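Long-range contacts in short afifavidin (Afifella pfennigii, PDB 6HDT), which forms a strong non-covalent complex with biotin and also binds 2-iminobiotin, although its biological role is still obscure: residues N39-F44 and G63-N68; I70-A75 and T87-F92. All blocks are in the same frame, centred on the assembly; numbering follows the deposited sequence.

Contact 1: residues N39-F44 and G63-N68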
ATOM      1  N   ASN A  39       7.020   1.332 -12.000  1.00 18.03           N
ATOM      2  CA  ASN A  39       7.123   1.788 -10.595  1.00 18.85           C
ATOM      3  C   ASN A  39       6.825   0.686  -9.548  1.00 18.24           C
ATOM      4  O   ASN A  39       6.584   0.983  -8.361  1.00 20.28           O
ATOM      5  CB  ASN A  39       6.220   3.033 -10.331  1.00 21.75           C
ATOM      6  CG  ASN A  39       6.459   4.177 -11.335  1.00 23.00           C
ATOM      7  OD1 ASN A  39       5.547   4.948 -11.702  1.00 24.14           O
ATOM      8  ND2 ASN A  39       7.668   4.281 -11.786  1.00 23.24           N
ATOM      9  N   SER A  40       6.841  -0.574  -9.979  1.00 17.75           N
ATOM     10  CA  SER A  40       6.427  -1.638  -9.109  1.00 17.60           C
ATOM     11  C   SER A  40       7.429  -1.957  -8.003  1.00 17.58           C
ATOM     12  O   SER A  40       8.642  -1.751  -8.131  1.00 21.10           O
ATOM     13  CB  SER A  40       6.040  -2.897  -9.903  1.00 25.62           C
ATOM     14  OG  SER A  40       7.165  -3.516 -10.518  1.00 27.78           O
ATOM     15  N   VAL A  41       6.869  -2.463  -6.903  1.00 19.86           N
ATOM     16  CA  VAL A  41       7.611  -2.982  -5.768  1.00 23.17           C
ATOM     17  C   VAL A  41       7.018  -4.343  -5.473  1.00 20.95           C
ATOM     18  O   VAL A  41       5.786  -4.477  -5.323  1.00 21.94           O
ATOM     19  CB  VAL A  41       7.447  -2.084  -4.524  1.00 28.69           C
ATOM     20  CG1 VAL A  41       8.142  -2.683  -3.315  1.00 29.96           C
ATOM     21  CG2 VAL A  41       7.977  -0.684  -4.804  1.00 32.45           C
ATOM     22  N   SER A  42       7.877  -5.347  -5.401  1.00 20.40           N
ATOM     23  CA  SER A  42       7.469  -6.667  -4.927  1.00 17.34           C
ATOM     24  C   SER A  42       8.457  -7.108  -3.871  1.00 18.05           C
ATOM     25  O   SER A  42       9.488  -6.446  -3.614  1.00 21.24           O
ATOM     26  CB  SER A  42       7.468  -7.670  -6.078  1.00 22.81           C
ATOM     27  OG  SER A  42       6.431  -7.385  -6.985  1.00 29.74           O
ATOM     28  N   GLY A  43       8.141  -8.214  -3.241  1.00 18.10           N
ATOM     29  CA  GLY A  43       9.043  -8.810  -2.284  1.00 17.91           C
ATOM     30  C   GLY A  43       8.276  -9.727  -1.354  1.00 18.03           C
ATOM     31  O   GLY A  43       7.247 -10.291  -1.734  1.00 20.54           O
ATOM     32  N   PHE A  44       8.794  -9.819  -0.142  1.00 20.37           N
ATOM     33  CA  PHE A  44       8.225 -10.587   0.966  1.00 18.45           C
ATOM     34  C   PHE A  44       8.604  -9.953   2.298  1.00 17.17           C
ATOM     35  O   PHE A  44       9.580  -9.182   2.405  1.00 19.56           O
ATOM     36  CB  PHE A  44       8.661 -12.057   0.926  1.00 18.76           C
ATOM     37  CG  PHE A  44      10.098 -12.286   1.321  1.00 17.46           C
ATOM     38  CD1 PHE A  44      10.471 -12.459   2.655  1.00 22.76           C
ATOM     39  CD2 PHE A  44      11.079 -12.344   0.341  1.00 19.94           C
ATOM     40  CE1 PHE A  44      11.803 -12.662   3.003  1.00 20.90           C
ATOM     41  CE2 PHE A  44      12.391 -12.573   0.679  1.00 20.54           C
ATOM     42  CZ  PHE A  44      12.762 -12.722   2.009  1.00 19.58           C
ATOM     43  N   GLY A  63       3.684  -3.224  -3.914  1.00 16.73           N
ATOM     44  CA  GLY A  63       3.583  -1.794  -3.718  1.00 15.99           C
ATOM     45  C   GLY A  63       3.988  -1.040  -4.954  1.00 14.73           C
ATOM     46  O   GLY A  63       4.108  -1.611  -6.051  1.00 17.50           O
ATOM     47  N   LEU A  64       4.165   0.261  -4.761  1.00 16.09           N
ATOM     48  CA  LEU A  64       4.681   1.145  -5.790  1.00 15.85           C
ATOM     49  C   LEU A  64       5.676   2.107  -5.173  1.00 17.50           C
ATOM     50  O   LEU A  64       5.697   2.336  -3.983  1.00 17.69           O
ATOM     51  CB  LEU A  64       3.563   1.947  -6.443  1.00 15.73           C
ATOM     52  CG  LEU A  64       2.525   1.134  -7.215  1.00 18.11           C
ATOM     53  CD1 LEU A  64       1.263   1.957  -7.442  1.00 17.00           C
ATOM     54  CD2 LEU A  64       3.104   0.577  -8.504  1.00 21.58           C
ATOM     55  N   THR A  65       6.489   2.690  -6.035  1.00 15.60           N
ATOM     56  CA  THR A  65       7.528   3.613  -5.594  1.00 14.28           C
ATOM     57  C   THR A  65       7.637   4.751  -6.589  1.00 17.09           C
ATOM     58  O   THR A  65       7.317   4.587  -7.763  1.00 20.51           O
ATOM     59  CB  THR A  65       8.865   2.867  -5.457  1.00 15.60           C
ATOM     60  OG1 THR A  65       9.900   3.785  -5.090  1.00 18.54           O
ATOM     61  CG2 THR A  65       9.274   2.205  -6.756  1.00 18.91           C
ATOM     62  N   TRP A  66       8.035   5.923  -6.098  1.00 17.68           N
ATOM     63  CA  TRP A  66       8.567   6.949  -6.956  1.00 17.25           C
ATOM     64  C   TRP A  66       9.679   7.726  -6.214  1.00 15.14           C
ATOM     65  O   TRP A  66       9.489   8.142  -5.075  1.00 20.08           O
ATOM     66  CB  TRP A  66       7.499   7.948  -7.417  1.00 20.20           C
ATOM     67  CG  TRP A  66       8.165   8.932  -8.261  1.00 21.28           C
ATOM     68  CD1 TRP A  66       8.708  10.124  -7.880  1.00 29.02           C
ATOM     69  CD2 TRP A  66       8.521   8.740  -9.615  1.00 26.70           C
ATOM     70  NE1 TRP A  66       9.339  10.716  -8.937  1.00 27.65           N
ATOM     71  CE2 TRP A  66       9.242   9.888 -10.024  1.00 29.31           C
ATOM     72  CE3 TRP A  66       8.279   7.719 -10.543  1.00 25.22           C
ATOM     73  CZ2 TRP A  66       9.712  10.046 -11.321  1.00 34.74           C
ATOM     74  CZ3 TRP A  66       8.740   7.877 -11.834  1.00 23.90           C
ATOM     75  CH2 TRP A  66       9.453   9.027 -12.215  1.00 28.40           C
ATOM     76  N   GLY A  67      10.805   7.969  -6.873  1.00 19.50           N
ATOM     77  CA  GLY A  67      11.873   8.680  -6.202  1.00 19.21           C
ATOM     78  C   GLY A  67      12.255   7.944  -4.930  1.00 18.15           C
ATOM     79  O   GLY A  67      12.405   6.697  -4.926  1.00 20.67           O
ATOM     80  N   ASN A  68      12.375   8.680  -3.825  1.00 17.32           N
ATOM     81  CA  ASN A  68      12.725   8.040  -2.561  1.00 17.45           C
ATOM     82  C   ASN A  68      11.505   7.701  -1.711  1.00 16.53           C
ATOM     83  O   ASN A  68      11.633   7.495  -0.532  1.00 17.57           O
ATOM     84  CB  ASN A  68      13.762   8.852  -1.774  1.00 21.09           C
ATOM     85  CG  ASN A  68      13.236  10.172  -1.313  1.00 22.02           C
ATOM     86  OD1 ASN A  68      12.705  10.932  -2.103  1.00 23.95           O
ATOM     87  ND2 ASN A  68      13.365  10.454  -0.025  1.00 24.35           N
TER
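Three backbone hydrogen bonds join residues 39-44 to 63-68 where the two antiparallel strands cross at a splayed 132°. The tight part lies around V41 and G63, a hydrogen-bonded pair in which V41 N donates to G63 O (3.0 Å) and G63 N to V41 O (2.8 Å); in both bonds the donor stands above the carbonyl plane. V41 CB lies 3.6 Å from G63 C, laid over a residue with no side chain to push it off. With CG1 anti to the backbone N (chi1 176°), the other branch, CG2, reaches across to the partner strand, over L64 C and against T65 CB at 3.7 Å. T65 OG1, hydrogen-bonded to F69 O, is anti to its own backbone N, which leaves the methyl CG2 in the crowded position between N and carbonyl carbon, 3.4 Å from N39 O. That oxygen accepts T65 N at 2.9 Å in its carbonyl plane and also touches L64 CA. N39 CB rests against T65 O, a buried oxygen without a hydrogen-bond partner in the model. S40 and L64 form a non-hydrogen-bonded pair, and their side chains diverge. The outer side, where N39 and W66 are partly exposed, has no side-chain hydrogen bond across it: N39 brings ND2 to the edge of the W66 ring, 3.7 Å from W66 CE3, with amide and indole planes 83° apart. The hairpin of strands 40-46 and 58-66 belongs to the antiparallel avidin barrel. V41 packs on L33 and F35 of strand 30-35, T65 on S10 and F14 of helix 7-14, and D77 of the second subunit lies against N39 and W66.

Contact 2: residues I70-A75 and T87-F92. With BTN (biotin), chain E.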
ATOM      1  N   ILE A  70       7.909   5.316  -1.122  1.00 15.70           N
ATOM      2  CA  ILE A  70       7.431   3.967  -1.291  1.00 14.97           C
ATOM      3  C   ILE A  70       6.166   3.715  -0.489  1.00 14.86           C
ATOM      4  O   ILE A  70       5.948   4.317   0.545  1.00 15.19           O
ATOM      5  CB  ILE A  70       8.525   2.964  -0.897  1.00 14.86           C
ATOM      6  CG1 ILE A  70       8.180   1.539  -1.384  1.00 18.14           C
ATOM      7  CG2 ILE A  70       8.810   3.018   0.584  1.00 17.36           C
ATOM      8  CD1 ILE A  70       9.370   0.589  -1.326  1.00 22.25           C
ATOM      9  N   GLY A  71       5.354   2.803  -1.003  1.00 15.32           N
ATOM     10  CA  GLY A  71       4.224   2.262  -0.243  1.00 15.78           C
ATOM     11  C   GLY A  71       4.054   0.814  -0.613  1.00 16.52           C
ATOM     12  O   GLY A  71       4.235   0.447  -1.780  1.00 14.65           O
ATOM     13  N   PHE A  72       3.712  -0.011   0.376  1.00 14.26           N
ATOM     14  CA  PHE A  72       3.532  -1.425   0.112  1.00 15.72           C
ATOM     15  C   PHE A  72       2.601  -2.072   1.107  1.00 15.46           C
ATOM     16  O   PHE A  72       2.435  -1.615   2.233  1.00 14.48           O
ATOM     17  CB  PHE A  72       4.852  -2.194   0.059  1.00 17.47           C
ATOM     18  CG  PHE A  72       5.720  -2.025   1.280  1.00 16.20           C
ATOM     19  CD1 PHE A  72       6.671  -1.017   1.350  1.00 18.06           C
ATOM     20  CD2 PHE A  72       5.632  -2.910   2.331  1.00 15.84           C
ATOM     21  CE1 PHE A  72       7.466  -0.877   2.469  1.00 18.48           C
ATOM     22  CE2 PHE A  72       6.415  -2.774   3.461  1.00 15.82           C
ATOM     23  CZ  PHE A  72       7.360  -1.750   3.526  1.00 17.98           C
ATOM     24  N   THR A  73       1.975  -3.143   0.636  1.00 15.57           N
ATOM     25  CA  THR A  73       0.958  -3.846   1.414  1.00 16.19           C
ATOM     26  C   THR A  73       1.302  -5.313   1.587  1.00 15.37           C
ATOM     27  O   THR A  73       1.859  -5.911   0.681  1.00 15.87           O
ATOM     28  CB  THR A  73      -0.400  -3.711   0.730  1.00 15.25           C
ATOM     29  OG1 THR A  73      -0.745  -2.336   0.678  1.00 17.65           O
ATOM     30  CG2 THR A  73      -1.500  -4.470   1.463  1.00 16.57           C
ATOM     31  N   VAL A  74       0.961  -5.876   2.748  1.00 17.15           N
ATOM     32  CA  VAL A  74       1.073  -7.309   3.026  1.00 16.72           C
ATOM     33  C   VAL A  74      -0.292  -7.789   3.569  1.00 15.88           C
ATOM     34  O   VAL A  74      -0.824  -7.263   4.556  1.00 16.36           O
ATOM     35  CB  VAL A  74       2.146  -7.617   4.078  1.00 17.19           C
ATOM     36  CG1 VAL A  74       2.061  -9.072   4.536  1.00 17.11           C
ATOM     37  CG2 VAL A  74       3.526  -7.281   3.563  1.00 17.79           C
ATOM     38  N   ALA A  75      -0.840  -8.784   2.900  1.00 15.35           N
ATOM     39  CA  ALA A  75      -2.027  -9.473   3.392  1.00 18.32           C
ATOM     40  C   ALA A  75      -1.582 -10.704   4.208  1.00 21.10           C
ATOM     41  O   ALA A  75      -0.809 -11.537   3.701  1.00 22.01           O
ATOM     42  CB  ALA A  75      -2.863  -9.890   2.210  1.00 18.51           C
ATOM     43  N   THR A  87      -1.765  -5.128   6.301  1.00 15.41           N
ATOM     44  CA  THR A  87      -0.999  -3.889   6.647  1.00 14.35           C
ATOM     45  C   THR A  87      -0.504  -3.179   5.387  1.00 13.68           C
ATOM     46  O   THR A  87      -0.134  -3.806   4.404  1.00 13.70           O
ATOM     47  CB  THR A  87       0.229  -4.247   7.522  1.00 15.09           C
ATOM     48  OG1 THR A  87      -0.167  -5.007   8.663  1.00 17.34           O
ATOM     49  CG2 THR A  87       1.022  -3.044   7.989  1.00 16.72           C
ATOM     50  N   SER A  88      -0.485  -1.843   5.424  1.00 17.03           N
ATOM     51  CA  SER A  88       0.248  -1.070   4.423  1.00 12.65           C
ATOM     52  C   SER A  88       1.224  -0.159   5.120  1.00 12.85           C
ATOM     53  O   SER A  88       0.903   0.454   6.101  1.00 13.60           O
ATOM     54  CB  SER A  88      -0.669  -0.248   3.531  1.00 14.51           C
ATOM     55  OG  SER A  88      -1.732  -1.067   2.941  1.00 15.73           O
ATOM     56  N   TRP A  89       2.401  -0.015   4.518  1.00 15.20           N
ATOM     57  CA  TRP A  89       3.398   0.893   5.014  1.00 15.84           C
ATOM     58  C   TRP A  89       3.575   1.972   3.973  1.00 16.91           C
ATOM     59  O   TRP A  89       3.478   1.694   2.782  1.00 16.28           O
ATOM     60  CB  TRP A  89       4.741   0.179   5.144  1.00 17.98           C
ATOM     61  CG  TRP A  89       4.913  -0.799   6.240  1.00 17.42           C
ATOM     62  CD1 TRP A  89       5.594  -0.616   7.402  1.00 18.70           C
ATOM     63  CD2 TRP A  89       4.453  -2.145   6.249  1.00 18.11           C
ATOM     64  NE1 TRP A  89       5.570  -1.757   8.148  1.00 20.28           N
ATOM     65  CE2 TRP A  89       4.876  -2.718   7.463  1.00 18.02           C
ATOM     66  CE3 TRP A  89       3.729  -2.930   5.342  1.00 17.77           C
ATOM     67  CZ2 TRP A  89       4.618  -4.041   7.788  1.00 17.25           C
ATOM     68  CZ3 TRP A  89       3.453  -4.256   5.686  1.00 16.38           C
ATOM     69  CH2 TRP A  89       3.885  -4.789   6.885  1.00 15.60           C
ATOM     70  N   THR A  90       3.930   3.186   4.400  1.00 20.64           N
ATOM     71  CA  THR A  90       4.237   4.252   3.450  1.00 15.68           C
ATOM     72  C   THR A  90       5.339   5.101   4.036  1.00 12.97           C
ATOM     73  O   THR A  90       5.350   5.353   5.217  1.00 14.49           O
ATOM     74  CB  THR A  90       3.008   5.127   3.131  1.00 15.30           C
ATOM     75  OG1 THR A  90       1.823   4.303   3.035  1.00 17.65           O
ATOM     76  CG2 THR A  90       3.214   5.931   1.827  1.00 17.28           C
ATOM     77  N   GLY A  91       6.288   5.502   3.212  1.00 12.45           N
ATOM     78  CA  GLY A  91       7.440   6.198   3.780  1.00 12.37           C
ATOM     79  C   GLY A  91       8.429   6.635   2.741  1.00 12.24           C
ATOM     80  O   GLY A  91       8.159   6.673   1.562  1.00 13.19           O
ATOM     81  N   PHE A  92       9.600   7.000   3.260  1.00 14.22           N
ATOM     82  CA  PHE A  92      10.660   7.607   2.482  1.00 16.80           C
ATOM     83  C   PHE A  92      12.038   7.127   2.929  1.00 16.63           C
ATOM     84  O   PHE A  92      12.286   6.860   4.127  1.00 18.87           O
ATOM     85  CB  PHE A  92      10.596   9.119   2.566  1.00 16.83           C
ATOM     86  CG  PHE A  92      10.746   9.678   3.945  1.00 22.13           C
ATOM     87  CD1 PHE A  92       9.623   9.865   4.758  1.00 20.20           C
ATOM     88  CD2 PHE A  92      11.998  10.064   4.436  1.00 22.83           C
ATOM     89  CE1 PHE A  92       9.758  10.392   6.027  1.00 18.97           C
ATOM     90  CE2 PHE A  92      12.128  10.606   5.717  1.00 20.15           C
ATOM     91  CZ  PHE A  92      11.013  10.772   6.507  1.00 25.52           C
TER
HETATM   92  C11 BTN E 201      -1.413  -9.711  12.555  1.00 23.01           C
HETATM   93  O11 BTN E 201      -2.594  -9.403  12.303  1.00 25.42           O
HETATM   94  O12 BTN E 201      -0.987  -9.799  13.731  1.00 20.06           O
HETATM   95  C10 BTN E 201      -0.491  -9.962  11.374  1.00 21.42           C
HETATM   96  C9  BTN E 201       0.953  -9.546  11.646  1.00 21.76           C
HETATM   97  C8  BTN E 201       1.116  -8.025  11.725  1.00 20.34           C
HETATM   98  C7  BTN E 201       2.528  -7.574  12.094  1.00 21.27           C
HETATM   99  C2  BTN E 201       2.584  -6.051  12.130  1.00 18.21           C
HETATM  100  S1  BTN E 201       2.593  -5.251  10.535  1.00 17.34           S
HETATM  101  C6  BTN E 201       3.105  -3.714  11.247  1.00 16.12           C
HETATM  102  C5  BTN E 201       4.087  -4.088  12.342  1.00 16.64           C
HETATM  103  N1  BTN E 201       5.440  -4.165  11.867  1.00 17.97           N
HETATM  104  C3  BTN E 201       5.997  -5.375  11.901  1.00 15.79           C
HETATM  105  O3  BTN E 201       7.167  -5.620  11.558  1.00 17.87           O
HETATM  106  N2  BTN E 201       5.069  -6.246  12.376  1.00 16.19           N
HETATM  107  C4  BTN E 201       3.865  -5.540  12.786  1.00 15.39           C
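Biotin is met from this hairpin by T87 and W89, both at its sulfur: T87 OG1 lies 3.3 Å from BTN S1 and W89 CZ2 lies 3.6 Å from it. T87 OG1 is itself fixed by a hydrogen bond from W76 NE1, while T87 CG2 rests over one face of the W89 indole. The indole is turned with CG anti to the carbonyl carbon (chi1 -73°), and its NE1 is hydrogen-bonded to D123 OD2, an oxygen that also bonds biotin; Y45, W106 and F125 crowd round the same ring. Behind the indole stands F72, whose CE2 closes to 3.3 Å from W89 CE3. The phenyl ring and the five-membered ring of W89 are near parallel (20°) but strongly offset, with little overlap, and W89 CB makes a CH-pi contact over the F72 face. V74 CG2 adds 3.7 Å packing at W89 CZ3. An alanine at W89 lacks the indole and its N-H, and would probably leave the sulfur side of the pocket less well packed and D123 less firmly positioned. F72 and V74 project from strand 69-77, T87 and W89 from its antiparallel neighbour 82-96, in the eight-stranded avidin barrel. Hydrogen-bonded pairs I70-G91, F72-W89 and V74-T87 hold the register, W89 N meeting F72 O at 2.8 Å almost along the C=O axis. On the face carrying T73, S88 and T90, S88 OG lies 2.8 Å from T73 OG1, a hydrogen bond that is not settled, since S88 OG also makes weak ones to T90 OG1 and W89 O of the second subunit. G71 of the second subunit packs against T73 and S88.

The two contacts occupy four consecutive strands of one barrel, 40-46, 58-66, 69-77 and 82-96, with their centres about 9 Å apart. Contact 2 follows contact 1 in the sequence, and they join where strand 58-66 runs beside strand 69-77: L64 N lies 3.0 Å from G71 O, a probable hydrogen bond. Side-chain packing carries on across this seam, V41 CG2 sitting 4.0 Å from I70 CD1. Contact 2 touches biotin directly, whereas in contact 1 the V41 side chain is about 10 Å from that of Y45, whose OH is hydrogen-bonded to biotin and which lies farther along the same strand as V41. Both contacts also reach the second subunit.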